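Local coordinates for protein flap endonuclease 1 (Desulfurococcus amylolyticus, PDB 3ORY) that probably cleaves the 5' flaps of branched DNA as a structure-specific nuclease of the XPG/FEN1 family, at residues D148-W160 against W310-L322. Residues are numbered along the deposited sequence; the frame is centred on the assembly and turned at random.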
loop_
_atom_site.group_PDB
_atom_site.type_symbol
_atom_site.label_atom_id
_atom_site.label_comp_id
_atom_site.label_asym_id
_atom_site.label_seq_id
_atom_site.Cartn_x
_atom_site.Cartn_y
_atom_site.Cartn_z
ATOM N N ASP A 148 17.098 0.109 -3.896
ATOM C CA ASP A 148 17.611 0.421 -2.554
ATOM C C ASP A 148 16.773 -0.206 -1.449
ATOM O O ASP A 148 17.316 -0.696 -0.456
ATOM C CB ASP A 148 17.737 1.939 -2.350
ATOM C CG ASP A 148 18.823 2.556 -3.235
ATOM O OD1 ASP A 148 19.703 1.802 -3.714
ATOM O OD2 ASP A 148 18.784 3.781 -3.473
ATOM N N ALA A 149 15.452 -0.211 -1.636
ATOM C CA ALA A 149 14.535 -0.835 -0.686
ATOM C C ALA A 149 14.816 -2.331 -0.549
ATOM O O ALA A 149 14.851 -2.862 0.567
ATOM C CB ALA A 149 13.071 -0.601 -1.105
ATOM N N LYS A 150 15.017 -3.000 -1.684
ATOM C CA LYS A 150 15.369 -4.419 -1.687
ATOM C C LYS A 150 16.708 -4.644 -0.966
ATOM O O LYS A 150 16.814 -5.553 -0.148
ATOM C CB LYS A 150 15.422 -4.977 -3.113
ATOM C CG LYS A 150 14.047 -5.110 -3.783
ATOM C CD LYS A 150 14.180 -5.407 -5.281
ATOM C CE LYS A 150 12.792 -5.580 -5.891
ATOM N NZ LYS A 150 12.873 -5.802 -7.367
ATOM N N SER A 151 17.707 -3.814 -1.261
ATOM C CA SER A 151 19.013 -3.907 -0.591
ATOM C C SER A 151 18.891 -3.722 0.914
ATOM O O SER A 151 19.547 -4.427 1.679
ATOM C CB SER A 151 20.000 -2.874 -1.145
ATOM O OG SER A 151 20.288 -3.141 -2.508
ATOM N N LEU A 152 18.067 -2.768 1.340
ATOM C CA LEU A 152 17.871 -2.531 2.773
ATOM C C LEU A 152 17.244 -3.750 3.471
ATOM O O LEU A 152 17.694 -4.164 4.544
ATOM C CB LEU A 152 17.032 -1.269 3.020
ATOM C CG LEU A 152 16.691 -0.977 4.491
ATOM C CD1 LEU A 152 17.970 -0.717 5.339
ATOM C CD2 LEU A 152 15.714 0.190 4.602
ATOM N N LEU A 153 16.202 -4.317 2.860
ATOM C CA LEU A 153 15.555 -5.503 3.414
ATOM C C LEU A 153 16.534 -6.670 3.531
ATOM O O LEU A 153 16.554 -7.348 4.567
ATOM C CB LEU A 153 14.299 -5.887 2.612
ATOM C CG LEU A 153 13.187 -4.823 2.623
ATOM C CD1 LEU A 153 12.121 -5.125 1.565
ATOM C CD2 LEU A 153 12.544 -4.664 4.007
ATOM N N ASP A 154 17.347 -6.886 2.483
ATOM C CA ASP A 154 18.422 -7.887 2.522
ATOM C C ASP A 154 19.318 -7.680 3.744
ATOM O O ASP A 154 19.591 -8.625 4.493
ATOM C CB ASP A 154 19.301 -7.838 1.258
ATOM C CG ASP A 154 18.557 -8.261 -0.008
ATOM O OD1 ASP A 154 17.431 -8.795 0.091
ATOM O OD2 ASP A 154 19.110 -8.039 -1.112
ATOM N N ALA A 155 19.775 -6.446 3.942
ATOM C CA ALA A 155 20.611 -6.113 5.103
ATOM C C ALA A 155 19.907 -6.385 6.440
ATOM O O ALA A 155 20.553 -6.778 7.425
ATOM C CB ALA A 155 21.077 -4.671 5.021
ATOM N N MET A 156 18.589 -6.186 6.471
ATOM C CA MET A 156 17.783 -6.392 7.691
ATOM C C MET A 156 17.411 -7.863 7.922
ATOM O O MET A 156 16.890 -8.212 8.978
ATOM C CB MET A 156 16.497 -5.544 7.650
ATOM C CG MET A 156 16.713 -4.025 7.641
ATOM S SD MET A 156 15.165 -3.076 7.533
ATOM C CE MET A 156 14.451 -3.374 9.149
ATOM N N GLY A 157 17.661 -8.717 6.933
ATOM C CA GLY A 157 17.319 -10.139 7.034
ATOM C C GLY A 157 15.850 -10.429 6.771
ATOM O O GLY A 157 15.346 -11.507 7.118
ATOM N N ILE A 158 15.177 -9.471 6.132
ATOM C CA ILE A 158 13.753 -9.557 5.836
ATOM C C ILE A 158 13.542 -10.047 4.400
ATOM O O ILE A 158 14.052 -9.447 3.461
ATOM C CB ILE A 158 13.060 -8.198 6.059
ATOM C CG1 ILE A 158 13.251 -7.719 7.519
ATOM C CG2 ILE A 158 11.577 -8.257 5.664
ATOM C CD1 ILE A 158 12.542 -8.584 8.589
ATOM N N PRO A 159 12.797 -11.150 4.233
ATOM C CA PRO A 159 12.558 -11.728 2.908
ATOM C C PRO A 159 11.671 -10.851 2.033
ATOM O O PRO A 159 10.807 -10.125 2.535
ATOM C CB PRO A 159 11.823 -13.031 3.224
ATOM C CG PRO A 159 11.129 -12.747 4.531
ATOM C CD PRO A 159 12.111 -11.903 5.297
ATOM N N TRP A 160 11.902 -10.913 0.730
ATOM C CA TRP A 160 10.986 -10.326 -0.236
ATOM C C TRP A 160 10.889 -11.250 -1.449
ATOM O O TRP A 160 11.827 -11.999 -1.771
ATOM C CB TRP A 160 11.382 -8.888 -0.623
ATOM C CG TRP A 160 12.763 -8.765 -1.192
ATOM C CD1 TRP A 160 13.910 -8.476 -0.502
ATOM C CD2 TRP A 160 13.150 -8.941 -2.558
ATOM N NE1 TRP A 160 14.982 -8.466 -1.355
ATOM C CE2 TRP A 160 14.545 -8.747 -2.624
ATOM C CE3 TRP A 160 12.450 -9.242 -3.736
ATOM C CZ2 TRP A 160 15.257 -8.848 -3.815
ATOM C CZ3 TRP A 160 13.150 -9.347 -4.915
ATOM C CH2 TRP A 160 14.546 -9.144 -4.953
ATOM N N TRP A 310 13.651 -15.941 6.852
ATOM C CA TRP A 310 14.238 -14.807 7.543
ATOM C C TRP A 310 15.692 -15.118 7.909
ATOM O O TRP A 310 15.995 -16.213 8.393
ATOM C CB TRP A 310 13.414 -14.466 8.789
ATOM C CG TRP A 310 12.027 -13.964 8.457
ATOM C CD1 TRP A 310 11.636 -12.665 8.357
ATOM C CD2 TRP A 310 10.864 -14.756 8.168
ATOM N NE1 TRP A 310 10.305 -12.589 8.026
ATOM C CE2 TRP A 310 9.806 -13.857 7.900
ATOM C CE3 TRP A 310 10.609 -16.132 8.121
ATOM C CZ2 TRP A 310 8.516 -14.290 7.574
ATOM C CZ3 TRP A 310 9.322 -16.563 7.800
ATOM C CH2 TRP A 310 8.295 -15.645 7.532
ATOM N N HIS A 311 16.585 -14.160 7.664
ATOM C CA HIS A 311 18.020 -14.330 7.941
ATOM C C HIS A 311 18.510 -13.348 8.985
ATOM O O HIS A 311 17.891 -12.308 9.210
ATOM C CB HIS A 311 18.853 -14.168 6.665
ATOM C CG HIS A 311 18.468 -15.109 5.572
ATOM N ND1 HIS A 311 18.521 -16.481 5.718
ATOM C CD2 HIS A 311 18.024 -14.879 4.315
ATOM C CE1 HIS A 311 18.117 -17.055 4.598
ATOM N NE2 HIS A 311 17.813 -16.105 3.729
ATOM N N THR A 312 19.631 -13.688 9.619
ATOM C CA THR A 312 20.241 -12.841 10.630
ATOM C C THR A 312 20.468 -11.433 10.079
ATOM O O THR A 312 21.078 -11.272 9.029
ATOM C CB THR A 312 21.584 -13.450 11.108
ATOM O OG1 THR A 312 21.355 -14.797 11.535
ATOM C CG2 THR A 312 22.187 -12.644 12.269
ATOM N N PRO A 313 19.960 -10.406 10.782
ATOM C CA PRO A 313 20.246 -9.041 10.339
ATOM C C PRO A 313 21.751 -8.766 10.256
ATOM O O PRO A 313 22.536 -9.343 11.025
ATOM C CB PRO A 313 19.596 -8.179 11.420
ATOM C CG PRO A 313 18.495 -9.052 11.968
ATOM C CD PRO A 313 19.040 -10.439 11.935
ATOM N N ASP A 314 22.135 -7.907 9.315
ATOM C CA ASP A 314 23.519 -7.488 9.135
ATOM C C ASP A 314 23.617 -5.994 9.498
ATOM O O ASP A 314 23.403 -5.132 8.645
ATOM C CB ASP A 314 23.948 -7.767 7.680
ATOM C CG ASP A 314 25.411 -7.407 7.398
ATOM O OD1 ASP A 314 26.067 -6.714 8.202
ATOM O OD2 ASP A 314 25.894 -7.805 6.323
ATOM N N PRO A 315 23.898 -5.684 10.785
ATOM C CA PRO A 315 23.866 -4.289 11.251
ATOM C C PRO A 315 24.795 -3.359 10.473
ATOM O O PRO A 315 24.399 -2.244 10.120
ATOM C CB PRO A 315 24.299 -4.397 12.720
ATOM C CG PRO A 315 23.840 -5.774 13.125
ATOM C CD PRO A 315 24.105 -6.626 11.904
ATOM N N ASP A 316 26.011 -3.807 10.180
ATOM C CA ASP A 316 26.926 -2.935 9.457
ATOM C C ASP A 316 26.406 -2.589 8.056
ATOM O O ASP A 316 26.529 -1.440 7.620
ATOM C CB ASP A 316 28.330 -3.511 9.373
ATOM C CG ASP A 316 29.342 -2.460 8.961
ATOM O OD1 ASP A 316 29.705 -1.636 9.812
ATOM O OD2 ASP A 316 29.763 -2.450 7.797
ATOM N N ALA A 317 25.816 -3.572 7.375
ATOM C CA ALA A 317 25.261 -3.351 6.036
ATOM C C ALA A 317 24.108 -2.353 6.106
ATOM O O ALA A 317 23.996 -1.482 5.249
ATOM C CB ALA A 317 24.805 -4.664 5.403
ATOM N N VAL A 318 23.275 -2.461 7.141
ATOM C CA VAL A 318 22.216 -1.471 7.357
ATOM C C VAL A 318 22.826 -0.077 7.572
ATOM O O VAL A 318 22.383 0.896 6.959
ATOM C CB VAL A 318 21.279 -1.829 8.537
ATOM C CG1 VAL A 318 20.256 -0.709 8.763
ATOM C CG2 VAL A 318 20.547 -3.152 8.283
ATOM N N LYS A 319 23.845 0.012 8.431
ATOM C CA LYS A 319 24.530 1.287 8.671
ATOM C C LYS A 319 25.100 1.884 7.384
ATOM O O LYS A 319 24.934 3.078 7.127
ATOM C CB LYS A 319 25.652 1.153 9.699
ATOM C CG LYS A 319 26.359 2.492 9.932
ATOM C CD LYS A 319 27.880 2.399 9.933
ATOM C CE LYS A 319 28.440 1.676 8.743
ATOM N NZ LYS A 319 29.814 2.157 8.451
ATOM N N ARG A 320 25.772 1.054 6.583
ATOM C CA ARG A 320 26.345 1.518 5.314
ATOM C C ARG A 320 25.275 2.151 4.415
ATOM O O ARG A 320 25.448 3.274 3.931
ATOM C CB ARG A 320 27.107 0.392 4.596
ATOM C CG ARG A 320 28.434 -0.009 5.300
ATOM C CD ARG A 320 29.382 -0.833 4.396
ATOM N NE ARG A 320 28.665 -1.851 3.617
ATOM C CZ ARG A 320 28.467 -3.112 4.004
ATOM N NH1 ARG A 320 28.938 -3.548 5.174
ATOM N NH2 ARG A 320 27.793 -3.948 3.214
ATOM N N ILE A 321 24.163 1.452 4.221
ATOM C CA ILE A 321 23.053 1.980 3.419
ATOM C C ILE A 321 22.472 3.286 3.999
ATOM O O ILE A 321 22.456 4.323 3.321
ATOM C CB ILE A 321 21.941 0.920 3.220
ATOM C CG1 ILE A 321 22.480 -0.256 2.394
ATOM C CG2 ILE A 321 20.737 1.536 2.509
ATOM C CD1 ILE A 321 21.668 -1.526 2.493
ATOM N N LEU A 322 22.014 3.246 5.249
ATOM C CA LEU A 322 21.311 4.388 5.836
ATOM C C LEU A 322 22.224 5.545 6.232
ATOM O O LEU A 322 22.010 6.685 5.809
ATOM C CB LEU A 322 20.462 3.953 7.042
ATOM C CG LEU A 322 19.381 2.904 6.762
ATOM C CD1 LEU A 322 18.594 2.653 8.034
ATOM C CD2 LEU A 322 18.452 3.341 5.631
#
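Ala155 O, in the last turn of helix 143-156, accepts from Asp314 N at 2.7 Å with an N-H...O angle of 167°, the donor lying almost in line with the carbonyl bond. The second bond, His311 N to Gly157 O, spans 3.0 Å and meets its carbonyl at a bend. Between these two bonds the backbones come close enough for Gly157 CA to sit 3.1 Å from His311 O, a CA-H...O contact. Gly157 ends the helix in a Schellman motif with positive phi, and a side chain here would run into His311 O. Asp314 has two roles: its NH takes up Ala155 O from the last turn of helix 143-156, while OD1, approached from above the carboxylate plane, caps helix 315-325 through Ala317 N.

Beyond the caps the helices run nearly antiparallel, their local axes 8.3 Å apart at 153°. Ala155 CB fits against Val318 CG2 (3.6 Å) and Ala317 CB, and Ile321 CD1 reaches over the backbone of Ser151 and Leu152. Leu152, whose CG is anti to the backbone N (chi1 176°), extends CD1 to both Val318 CG1 and Leu322 CD2.

At the far end Pro159 lays CD and CG over one face of the Trp310 indole, a CH-pi contact, while Ile158 CD1 meets the ring edge 4.2 Å from Trp310 CD1. The indole NE1 bonds to Pro89 O of strand 88-93; an alanine in place of Trp310 would probably leave that carbonyl without this donor and Pro159 without its aromatic cover.

Two backbone bonds thus tie the 310-314 loop to the C-terminal end of helix 143-156, satisfying Ala155 O and Gly157 O, while an apolar seam packs helix 315-325 on that helix; the Trp310 end reaches strand 88-93.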